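Local coordinates for protein glycosaminoglycan xylosylkinase (Hydra vulgaris, PDB 5XOM) that probably transfers phosphate from ATP to xylose in the linkage region of nascent proteoglycans, as a secretory-pathway kinase of the Fam20 family, at residues I47-W53 with K72-M77; C319-S324 with V387-L393; L329-T333 with L368-Q372. All coordinates share one frame. Residue numbers count along the deposited sequence, not the author numbering.

Interaction 1: I47-W53 with K72-M77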
loop_
_atom_site.group_PDB
_atom_site.type_symbol
_atom_site.label_atom_id
_atom_site.label_comp_id
_atom_site.label_asym_id
_atom_site.label_seq_id
_atom_site.Cartn_x
_atom_site.Cartn_y
_atom_site.Cartn_z
ATOM N N ILE A 47 1.652 1.360 14.227
ATOM C CA ILE A 47 0.302 1.653 13.748
ATOM C C ILE A 47 -0.589 0.473 14.113
ATOM O O ILE A 47 -0.241 -0.677 13.825
ATOM C CB ILE A 47 0.272 1.893 12.227
ATOM C CG1 ILE A 47 1.343 2.915 11.825
ATOM C CG2 ILE A 47 -1.126 2.335 11.780
ATOM C CD1 ILE A 47 1.473 3.116 10.329
ATOM N N HIS A 48 -1.724 0.745 14.756
ATOM C CA HIS A 48 -2.619 -0.344 15.121
ATOM C C HIS A 48 -3.537 -0.718 13.964
ATOM O O HIS A 48 -3.975 0.139 13.189
ATOM C CB HIS A 48 -3.461 -0.009 16.348
ATOM C CG HIS A 48 -4.148 -1.208 16.925
ATOM N ND1 HIS A 48 -5.382 -1.642 16.486
ATOM C CD2 HIS A 48 -3.750 -2.101 17.865
ATOM C CE1 HIS A 48 -5.727 -2.730 17.152
ATOM N NE2 HIS A 48 -4.754 -3.031 17.993
ATOM N N ALA A 49 -3.824 -2.017 13.860
ATOM C CA ALA A 49 -4.590 -2.540 12.733
ATOM C C ALA A 49 -5.967 -1.894 12.616
ATOM O O ALA A 49 -6.446 -1.652 11.502
ATOM C CB ALA A 49 -4.722 -4.054 12.856
ATOM N N TRP A 50 -6.634 -1.608 13.740
ATOM C CA TRP A 50 -7.968 -1.034 13.603
ATOM C C TRP A 50 -7.913 0.364 13.007
ATOM O O TRP A 50 -8.852 0.775 12.318
ATOM C CB TRP A 50 -8.712 -1.012 14.940
ATOM C CG TRP A 50 -8.848 -2.334 15.674
ATOM C CD1 TRP A 50 -8.979 -2.493 17.025
ATOM C CD2 TRP A 50 -8.880 -3.665 15.113
ATOM N NE1 TRP A 50 -9.088 -3.828 17.343
ATOM C CE2 TRP A 50 -9.025 -4.567 16.191
ATOM C CE3 TRP A 50 -8.797 -4.180 13.812
ATOM C CZ2 TRP A 50 -9.091 -5.947 16.009
ATOM C CZ3 TRP A 50 -8.859 -5.552 13.635
ATOM C CH2 TRP A 50 -9.005 -6.418 14.726
ATOM N N ASP A 51 -6.811 1.089 13.214
ATOM C CA ASP A 51 -6.649 2.377 12.549
ATOM C C ASP A 51 -6.375 2.198 11.061
ATOM O O ASP A 51 -6.839 2.997 10.239
ATOM C CB ASP A 51 -5.528 3.174 13.214
ATOM C CG ASP A 51 -5.914 3.693 14.591
ATOM O OD1 ASP A 51 -7.082 4.103 14.779
ATOM O OD2 ASP A 51 -5.043 3.694 15.484
ATOM N N VAL A 52 -5.611 1.164 10.696
ATOM C CA VAL A 52 -5.408 0.850 9.283
ATOM C C VAL A 52 -6.745 0.612 8.593
ATOM O O VAL A 52 -6.970 1.074 7.468
ATOM C CB VAL A 52 -4.469 -0.360 9.132
ATOM C CG1 VAL A 52 -4.332 -0.746 7.665
ATOM C CG2 VAL A 52 -3.104 -0.048 9.746
ATOM N N TRP A 53 -7.647 -0.117 9.257
ATOM C CA TRP A 53 -8.977 -0.371 8.707
ATOM C C TRP A 53 -9.770 0.922 8.563
ATOM O O TRP A 53 -10.360 1.188 7.510
ATOM C CB TRP A 53 -9.715 -1.374 9.602
ATOM C CG TRP A 53 -11.202 -1.558 9.353
ATOM C CD1 TRP A 53 -12.189 -1.583 10.299
ATOM C CD2 TRP A 53 -11.858 -1.770 8.092
ATOM N NE1 TRP A 53 -13.414 -1.788 9.711
ATOM C CE2 TRP A 53 -13.240 -1.908 8.357
ATOM C CE3 TRP A 53 -11.414 -1.853 6.766
ATOM C CZ2 TRP A 53 -14.179 -2.128 7.347
ATOM C CZ3 TRP A 53 -12.351 -2.067 5.761
ATOM C CH2 TRP A 53 -13.718 -2.201 6.060
ATOM N N LYS A 72 -2.192 -7.033 7.586
ATOM C CA LYS A 72 -2.094 -6.491 8.935
ATOM C C LYS A 72 -3.447 -6.522 9.632
ATOM O O LYS A 72 -3.538 -6.853 10.821
ATOM C CB LYS A 72 -1.543 -5.065 8.870
ATOM C CG LYS A 72 -1.282 -4.402 10.211
ATOM C CD LYS A 72 -0.573 -3.076 9.982
ATOM C CE LYS A 72 -0.327 -2.349 11.274
ATOM N NZ LYS A 72 0.848 -2.923 11.981
ATOM N N VAL A 73 -4.511 -6.167 8.906
ATOM C CA VAL A 73 -5.851 -6.186 9.482
ATOM C C VAL A 73 -6.326 -7.623 9.687
ATOM O O VAL A 73 -6.856 -7.967 10.749
ATOM C CB VAL A 73 -6.813 -5.375 8.595
ATOM C CG1 VAL A 73 -8.251 -5.515 9.089
ATOM C CG2 VAL A 73 -6.396 -3.907 8.574
ATOM N N LEU A 74 -6.124 -8.489 8.686
ATOM C CA LEU A 74 -6.544 -9.888 8.803
ATOM C C LEU A 74 -5.838 -10.586 9.960
ATOM O O LEU A 74 -6.458 -11.358 10.705
ATOM C CB LEU A 74 -6.281 -10.631 7.492
ATOM C CG LEU A 74 -7.018 -10.128 6.248
ATOM C CD1 LEU A 74 -6.705 -11.018 5.036
ATOM C CD2 LEU A 74 -8.530 -10.095 6.507
ATOM N N LYS A 75 -4.539 -10.334 10.126
ATOM C CA LYS A 75 -3.806 -10.941 11.234
ATOM C C LYS A 75 -4.388 -10.518 12.577
ATOM O O LYS A 75 -4.505 -11.336 13.499
ATOM C CB LYS A 75 -2.328 -10.559 11.154
ATOM C CG LYS A 75 -1.444 -11.198 12.221
ATOM C CD LYS A 75 0.002 -10.758 12.028
ATOM C CE LYS A 75 0.913 -11.344 13.088
ATOM N NZ LYS A 75 0.900 -12.825 13.012
ATOM N N ALA A 76 -4.769 -9.248 12.708
ATOM C CA ALA A 76 -5.353 -8.795 13.966
ATOM C C ALA A 76 -6.709 -9.442 14.210
ATOM O O ALA A 76 -7.020 -9.832 15.341
ATOM C CB ALA A 76 -5.478 -7.273 13.973
ATOM N N MET A 77 -7.543 -9.537 13.167
ATOM C CA MET A 77 -8.817 -10.245 13.298
ATOM C C MET A 77 -8.598 -11.693 13.714
ATOM O O MET A 77 -9.381 -12.255 14.489
ATOM C CB MET A 77 -9.608 -10.197 11.988
ATOM C CG MET A 77 -10.053 -8.807 11.543
ATOM S SD MET A 77 -10.577 -8.834 9.816
ATOM C CE MET A 77 -12.071 -9.838 9.913
HETATM O O HOH W 1 3.010 -1.305 13.554
#
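Small side chains let two helices come close, and the packing of helix 49-56 on helix 67-79 illustrates the rule: the axes of the short segments 49-53 and 72-77 approach to 8.9 Å at a crossing angle of -130°, and the CA atoms of Ala-49 and Val-73 are 5.0 Å apart. Lys-72 opens the second segment with an extended chain that lies along the start of the other helix. Its CE packs 3.9 Å from Val-52 CG2 and lies 3.1 Å from Ile-47 O, while a water accepts from both Lys-72 NZ (3.1 Å) and Ile-47 N (3.1 Å). One turn of the first helix receives Val-73, whose CG2 is 3.9 Å from Val-52 CG1, 3.7 Å from Ala-49 O and 4.3 Å from Trp-53 CB. Lys-75 NZ hydrogen-bonds Asn-46 OD1 of the second subunit. The close approach rests on Ala-49, which lies against Val-73 and Ala-76; Ala-76 CB meets Ala-49 CB methyl to methyl at 3.5 Å, and Ala-76 CB also lies 3.7 Å from Trp-50 CH2. Met-77 ends the row with CG 4.0 Å from Trp-50 CZ3. The indole NE1 of Trp-50 is spent on Asp-101 O, and the first helix is capped by His-48, whose ND1 accepts from Trp-50 N at 3.0 Å. With Leu-212 of strand 205-212 touching Val-73, Met-77 and Trp-53, the pair packs against the five-stranded sheet. Apart from the water-linked lysine at its margin, the chemistry is apolar, consistent with a crossing held mainly by close apolar fit.

Interaction 2: C319-S324 with V387-L393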
loop_
_atom_site.group_PDB
_atom_site.type_symbol
_atom_site.label_atom_id
_atom_site.label_comp_id
_atom_site.label_asym_id
_atom_site.label_seq_id
_atom_site.Cartn_x
_atom_site.Cartn_y
_atom_site.Cartn_z
ATOM N N CYS A 319 -27.276 -4.213 -20.916
ATOM C CA CYS A 319 -26.151 -4.139 -21.849
ATOM C C CYS A 319 -25.373 -2.838 -21.673
ATOM O O CYS A 319 -25.159 -2.071 -22.614
ATOM C CB CYS A 319 -26.614 -4.329 -23.292
ATOM S SG CYS A 319 -26.904 -6.073 -23.699
ATOM N N ARG A 320 -25.016 -2.559 -20.425
ATOM C CA ARG A 320 -24.057 -1.522 -20.093
ATOM C C ARG A 320 -23.024 -2.134 -19.160
ATOM O O ARG A 320 -23.353 -2.985 -18.325
ATOM C CB ARG A 320 -24.748 -0.318 -19.445
ATOM C CG ARG A 320 -25.862 0.271 -20.321
ATOM C CD ARG A 320 -26.757 1.230 -19.550
ATOM N NE ARG A 320 -26.008 2.339 -18.974
ATOM C CZ ARG A 320 -25.720 3.458 -19.633
ATOM N NH1 ARG A 320 -26.132 3.615 -20.886
ATOM N NH2 ARG A 320 -25.025 4.420 -19.038
ATOM N N LEU A 321 -21.774 -1.718 -19.310
ATOM C CA LEU A 321 -20.703 -2.297 -18.517
ATOM C C LEU A 321 -19.637 -1.243 -18.312
ATOM O O LEU A 321 -19.186 -0.619 -19.277
ATOM C CB LEU A 321 -20.102 -3.539 -19.188
ATOM C CG LEU A 321 -18.929 -4.209 -18.455
ATOM C CD1 LEU A 321 -19.305 -4.615 -17.031
ATOM C CD2 LEU A 321 -18.418 -5.413 -19.234
ATOM N N ARG A 322 -19.254 -1.045 -17.055
ATOM C CA ARG A 322 -18.231 -0.062 -16.739
ATOM C C ARG A 322 -16.903 -0.460 -17.359
ATOM O O ARG A 322 -16.515 -1.630 -17.340
ATOM C CB ARG A 322 -18.090 0.084 -15.230
ATOM C CG ARG A 322 -16.866 0.871 -14.794
ATOM C CD ARG A 322 -16.925 1.207 -13.307
ATOM N NE ARG A 322 -18.022 2.112 -12.980
ATOM C CZ ARG A 322 -18.957 1.842 -12.082
ATOM N NH1 ARG A 322 -18.951 0.693 -11.407
ATOM N NH2 ARG A 322 -19.925 2.722 -11.836
ATOM N N SER A 323 -16.198 0.538 -17.898
ATOM C CA SER A 323 -14.995 0.276 -18.679
ATOM C C SER A 323 -13.923 -0.423 -17.849
ATOM O O SER A 323 -13.305 -1.387 -18.314
ATOM C CB SER A 323 -14.463 1.579 -19.274
ATOM O OG SER A 323 -13.254 1.367 -19.986
ATOM N N SER A 324 -13.654 0.074 -16.635
ATOM C CA SER A 324 -12.625 -0.547 -15.801
ATOM C C SER A 324 -12.961 -2.002 -15.485
ATOM O O SER A 324 -12.067 -2.855 -15.425
ATOM C CB SER A 324 -12.419 0.244 -14.506
ATOM O OG SER A 324 -13.634 0.437 -13.804
ATOM N N VAL A 387 -22.000 -0.106 -25.216
ATOM C CA VAL A 387 -22.097 -0.936 -24.018
ATOM C C VAL A 387 -21.029 -0.564 -22.999
ATOM O O VAL A 387 -21.310 -0.488 -21.805
ATOM C CB VAL A 387 -22.012 -2.434 -24.388
ATOM C CG1 VAL A 387 -21.707 -3.263 -23.144
ATOM C CG2 VAL A 387 -23.304 -2.891 -25.049
ATOM N N ILE A 388 -19.797 -0.351 -23.448
ATOM C CA ILE A 388 -18.706 0.020 -22.556
ATOM C C ILE A 388 -18.843 1.496 -22.204
ATOM O O ILE A 388 -18.732 2.364 -23.075
ATOM C CB ILE A 388 -17.349 -0.272 -23.212
ATOM C CG1 ILE A 388 -17.221 -1.768 -23.503
ATOM C CG2 ILE A 388 -16.215 0.225 -22.344
ATOM C CD1 ILE A 388 -17.552 -2.649 -22.307
ATOM N N ILE A 389 -19.087 1.784 -20.925
ATOM C CA ILE A 389 -19.215 3.151 -20.426
ATOM C C ILE A 389 -17.983 3.487 -19.601
ATOM O O ILE A 389 -17.709 2.841 -18.581
ATOM C CB ILE A 389 -20.496 3.354 -19.601
ATOM C CG1 ILE A 389 -21.729 3.408 -20.504
ATOM C CG2 ILE A 389 -20.414 4.644 -18.806
ATOM C CD1 ILE A 389 -22.413 2.109 -20.689
ATOM N N GLU A 390 -17.246 4.508 -20.034
ATOM C CA GLU A 390 -16.116 5.028 -19.271
ATOM C C GLU A 390 -16.639 6.139 -18.371
ATOM O O GLU A 390 -16.800 7.280 -18.805
ATOM C CB GLU A 390 -15.008 5.528 -20.194
ATOM C CG GLU A 390 -13.868 6.210 -19.444
ATOM C CD GLU A 390 -13.163 5.280 -18.463
ATOM O OE1 GLU A 390 -12.292 4.493 -18.893
ATOM O OE2 GLU A 390 -13.497 5.318 -17.261
ATOM N N ASP A 391 -16.940 5.797 -17.119
ATOM C CA ASP A 391 -17.364 6.777 -16.130
ATOM C C ASP A 391 -16.244 7.145 -15.170
ATOM O O ASP A 391 -16.499 7.811 -14.162
ATOM C CB ASP A 391 -18.584 6.266 -15.351
ATOM C CG ASP A 391 -18.262 5.079 -14.434
ATOM O OD1 ASP A 391 -17.174 4.469 -14.559
ATOM O OD2 ASP A 391 -19.111 4.763 -13.573
ATOM N N HIS A 392 -15.016 6.707 -15.459
ATOM C CA HIS A 392 -13.815 7.018 -14.689
ATOM C C HIS A 392 -13.835 6.408 -13.292
ATOM O O HIS A 392 -13.065 6.823 -12.418
ATOM C CB HIS A 392 -13.590 8.532 -14.627
ATOM C CG HIS A 392 -13.508 9.168 -15.978
ATOM N ND1 HIS A 392 -12.456 8.944 -16.843
ATOM C CD2 HIS A 392 -14.375 9.971 -16.642
ATOM C CE1 HIS A 392 -12.663 9.608 -17.966
ATOM N NE2 HIS A 392 -13.822 10.236 -17.871
ATOM N N LEU A 393 -14.681 5.407 -13.072
ATOM C CA LEU A 393 -14.695 4.676 -11.813
ATOM C C LEU A 393 -14.307 3.223 -12.071
ATOM O O LEU A 393 -14.035 2.471 -11.135
ATOM C CB LEU A 393 -16.071 4.759 -11.144
ATOM C CG LEU A 393 -16.602 6.159 -10.805
ATOM C CD1 LEU A 393 -18.024 6.085 -10.257
ATOM C CD2 LEU A 393 -15.673 6.881 -9.824
HETATM O O HOH W 2 -11.381 2.289 -17.887
HETATM O O HOH W 3 -14.709 2.863 -15.827
HETATM O O HOH W 4 -12.436 0.445 -10.608
#
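Leu-321, Ile-388 and Val-387 make the apolar centre of this pairing: Leu-321 CB lies 4.1 Å from Ile-388 CD1 and 4.3 Å from Val-387 CG1, and Cys-319 CB reaches Val-387 CG2 at 4.0 Å. Backbone bonds set the parallel register, Leu-321 beside Ile-388 and Arg-322 beside Ile-389: Leu-321 N donates to Val-387 O (2.8 Å), Ile-389 N to Leu-321 O (2.9 Å) and Ser-323 N to Ile-389 O (2.8 Å). A two-stranded parallel sheet can thus tie a chain terminus to a helix start distant in sequence. On the sheet face opposite Leu-321, Ile-389 CD1 packs 3.6 Å from Arg-320 CB.

Farther out, Arg-322 forms a salt bridge with Asp-391, its NH2 2.8 Å from OD2 and its NE 3.0 Å from OD1. Asp-391 OD1 also accepts from Leu-393 N at 3.1 Å, an Asx turn that curls the C-terminus back. At the polar edge, one water joins Ser-323 OG (3.0 Å) to Glu-390 OE1 (2.6 Å), and another joins Ser-324 N (3.1 Å) to Glu-390 OE2 (3.1 Å).

Helix 323-334 starts directly after strand 321-322. Helix 259-273 supplies Asp-262 and Asp-265 as further salt-bridge partners of Arg-322, and helix 358-382 packs through Phe-379, which touches Val-387 and Ile-388, while its Cys-378 forms the disulfide with Cys-319.

Interaction 3: L329-T333 with L368-Q372; sequences LKIAT and LLLVQ
Not every helix pair meets at its backbones; here side chains span a wide gap and a few apolar tips do the work. Segments 329-333 and 368-372 are both regular alpha-helix, with backbone bonds such as Thr-333 N to Leu-329 O (3.2 Å) and Gln-372 N to Leu-368 O (3.0 Å). Their axes pass 10.7 Å apart at a crossing angle of -131°, with N-to-C directions 131° from parallel. The reversed register sets Leu-329 by Gln-372, CA to CA 8.0 Å, and Thr-333 by Leu-368, CA to CA 7.5 Å.

The apolar contacts centre on Leu-368, whose chi1 t and chi2 p rotamer sends both methyls across the gap: CD1 lies 4.2 Å from Leu-329 CD2, and CD2 lies 4.1 Å from Ala-332 CB. Leu-329, with chi1 m and chi2 t, also sets CD1 3.9 Å from Val-371 CG1; Val-371 has chi1 t. Thr-333, with chi1 p, brings CG2 to 3.6 Å from Leu-368 CG. At this axis separation the helices touch through the ends of Leu-329, Leu-368, Val-371 and Thr-333 and the methyl of Ala-332, without backbone contact.

Of the polar groups, Thr-333 OG1 donates to Lys-330 O within its own helix at 3.0 Å, and it stands 4.0 Å from Gln-372 OE1. Gln-372 leaves its helix sideways, but with chi1 and chi2 both t its amide approaches Thr-333; no hydrogen bond crosses between the segments.

The contact joins helix 323-334 to the long helix 358-382 in the kinase C-terminal region, and helix 259-273 packs against both, Ile-268 touching Leu-329 and Phe-271 touching Val-371.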
loop_
_atom_site.group_PDB
_atom_site.type_symbol
_atom_site.label_atom_id
_atom_site.label_comp_id
_atom_site.label_asym_id
_atom_site.label_seq_id
_atom_site.Cartn_x
_atom_site.Cartn_y
_atom_site.Cartn_z
ATOM N N LEU A 329 -11.870 -7.800 -16.360
ATOM C CA LEU A 329 -12.405 -9.095 -16.772
ATOM C C LEU A 329 -11.624 -9.673 -17.943
ATOM O O LEU A 329 -11.473 -10.895 -18.047
ATOM C CB LEU A 329 -13.882 -8.979 -17.148
ATOM C CG LEU A 329 -14.895 -8.728 -16.028
ATOM C CD1 LEU A 329 -16.304 -8.751 -16.590
ATOM C CD2 LEU A 329 -14.752 -9.736 -14.908
ATOM N N LYS A 330 -11.124 -8.818 -18.835
ATOM C CA LYS A 330 -10.410 -9.332 -19.993
ATOM C C LYS A 330 -8.993 -9.746 -19.629
ATOM O O LYS A 330 -8.479 -10.724 -20.182
ATOM C CB LYS A 330 -10.376 -8.272 -21.093
ATOM C CG LYS A 330 -11.736 -7.982 -21.694
ATOM C CD LYS A 330 -11.683 -7.947 -23.209
ATOM C CE LYS A 330 -10.412 -7.276 -23.723
ATOM N NZ LYS A 330 -10.396 -5.800 -23.508
ATOM N N ILE A 331 -8.373 -9.050 -18.677
ATOM C CA ILE A 331 -7.096 -9.489 -18.122
ATOM C C ILE A 331 -7.250 -10.828 -17.410
ATOM O O ILE A 331 -6.363 -11.688 -17.473
ATOM C CB ILE A 331 -6.532 -8.407 -17.182
ATOM C CG1 ILE A 331 -6.080 -7.185 -17.993
ATOM C CG2 ILE A 331 -5.401 -8.961 -16.323
ATOM C CD1 ILE A 331 -5.641 -6.015 -17.136
ATOM N N ALA A 332 -8.386 -11.036 -16.738
ATOM C CA ALA A 332 -8.583 -12.269 -15.981
ATOM C C ALA A 332 -8.720 -13.475 -16.904
ATOM O O ALA A 332 -8.216 -14.559 -16.590
ATOM C CB ALA A 332 -9.810 -12.140 -15.075
ATOM N N THR A 333 -9.382 -13.306 -18.052
ATOM C CA THR A 333 -9.541 -14.414 -18.987
ATOM C C THR A 333 -8.278 -14.699 -19.789
ATOM O O THR A 333 -8.109 -15.825 -20.268
ATOM C CB THR A 333 -10.691 -14.140 -19.969
ATOM O OG1 THR A 333 -10.518 -12.851 -20.564
ATOM C CG2 THR A 333 -12.035 -14.182 -19.273
ATOM N N LEU A 368 -16.848 -17.365 -15.459
ATOM C CA LEU A 368 -16.180 -16.217 -16.058
ATOM C C LEU A 368 -16.339 -16.228 -17.572
ATOM O O LEU A 368 -16.614 -15.186 -18.182
ATOM C CB LEU A 368 -14.704 -16.202 -15.656
ATOM C CG LEU A 368 -13.800 -15.133 -16.277
ATOM C CD1 LEU A 368 -14.366 -13.742 -16.045
ATOM C CD2 LEU A 368 -12.394 -15.235 -15.712
ATOM N N LEU A 369 -16.221 -17.405 -18.197
ATOM C CA LEU A 369 -16.465 -17.499 -19.633
ATOM C C LEU A 369 -17.916 -17.182 -19.972
ATOM O O LEU A 369 -18.199 -16.579 -21.014
ATOM C CB LEU A 369 -16.090 -18.881 -20.163
ATOM C CG LEU A 369 -14.606 -19.234 -20.122
ATOM C CD1 LEU A 369 -14.383 -20.610 -20.726
ATOM C CD2 LEU A 369 -13.782 -18.175 -20.846
ATOM N N LEU A 370 -18.856 -17.619 -19.129
ATOM C CA LEU A 370 -20.254 -17.291 -19.373
ATOM C C LEU A 370 -20.500 -15.787 -19.269
ATOM O O LEU A 370 -21.369 -15.254 -19.968
ATOM C CB LEU A 370 -21.153 -18.055 -18.400
ATOM C CG LEU A 370 -21.099 -19.588 -18.455
ATOM C CD1 LEU A 370 -21.896 -20.198 -17.307
ATOM C CD2 LEU A 370 -21.600 -20.102 -19.815
ATOM N N VAL A 371 -19.750 -15.090 -18.407
ATOM C CA VAL A 371 -19.843 -13.632 -18.343
ATOM C C VAL A 371 -19.342 -13.013 -19.640
ATOM O O VAL A 371 -19.986 -12.130 -20.217
ATOM C CB VAL A 371 -19.053 -13.103 -17.133
ATOM C CG1 VAL A 371 -18.876 -11.593 -17.225
ATOM C CG2 VAL A 371 -19.753 -13.463 -15.850
ATOM N N GLN A 372 -18.188 -13.481 -20.119
ATOM C CA GLN A 372 -17.642 -12.990 -21.378
ATOM C C GLN A 372 -18.634 -13.183 -22.520
ATOM O O GLN A 372 -18.813 -12.289 -23.356
ATOM C CB GLN A 372 -16.315 -13.687 -21.665
ATOM C CG GLN A 372 -15.633 -13.267 -22.958
ATOM C CD GLN A 372 -14.265 -13.915 -23.118
ATOM O OE1 GLN A 372 -13.265 -13.242 -23.380
ATOM N NE2 GLN A 372 -14.221 -15.234 -22.978
#

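Interactions 1 and 3 are both helix pairs with nearly the same crossing angle, yet their separations differ: alanines admit a close approach in the more buried interaction 1, whereas leucine and valine side chains span the wider gap in interaction 3. Interaction 2, partly buried like interaction 3, reaches an exposed chain end and adds backbone pairing, a salt bridge and bridging waters to a small apolar centre. Interactions 2 and 3 share helix 323-334, the first at its start and the second farther along, with centres 15 Å apart. Interaction 1 lies 33 Å from both, centre to centre, beside the five-stranded sheet, and alone borders the second subunit.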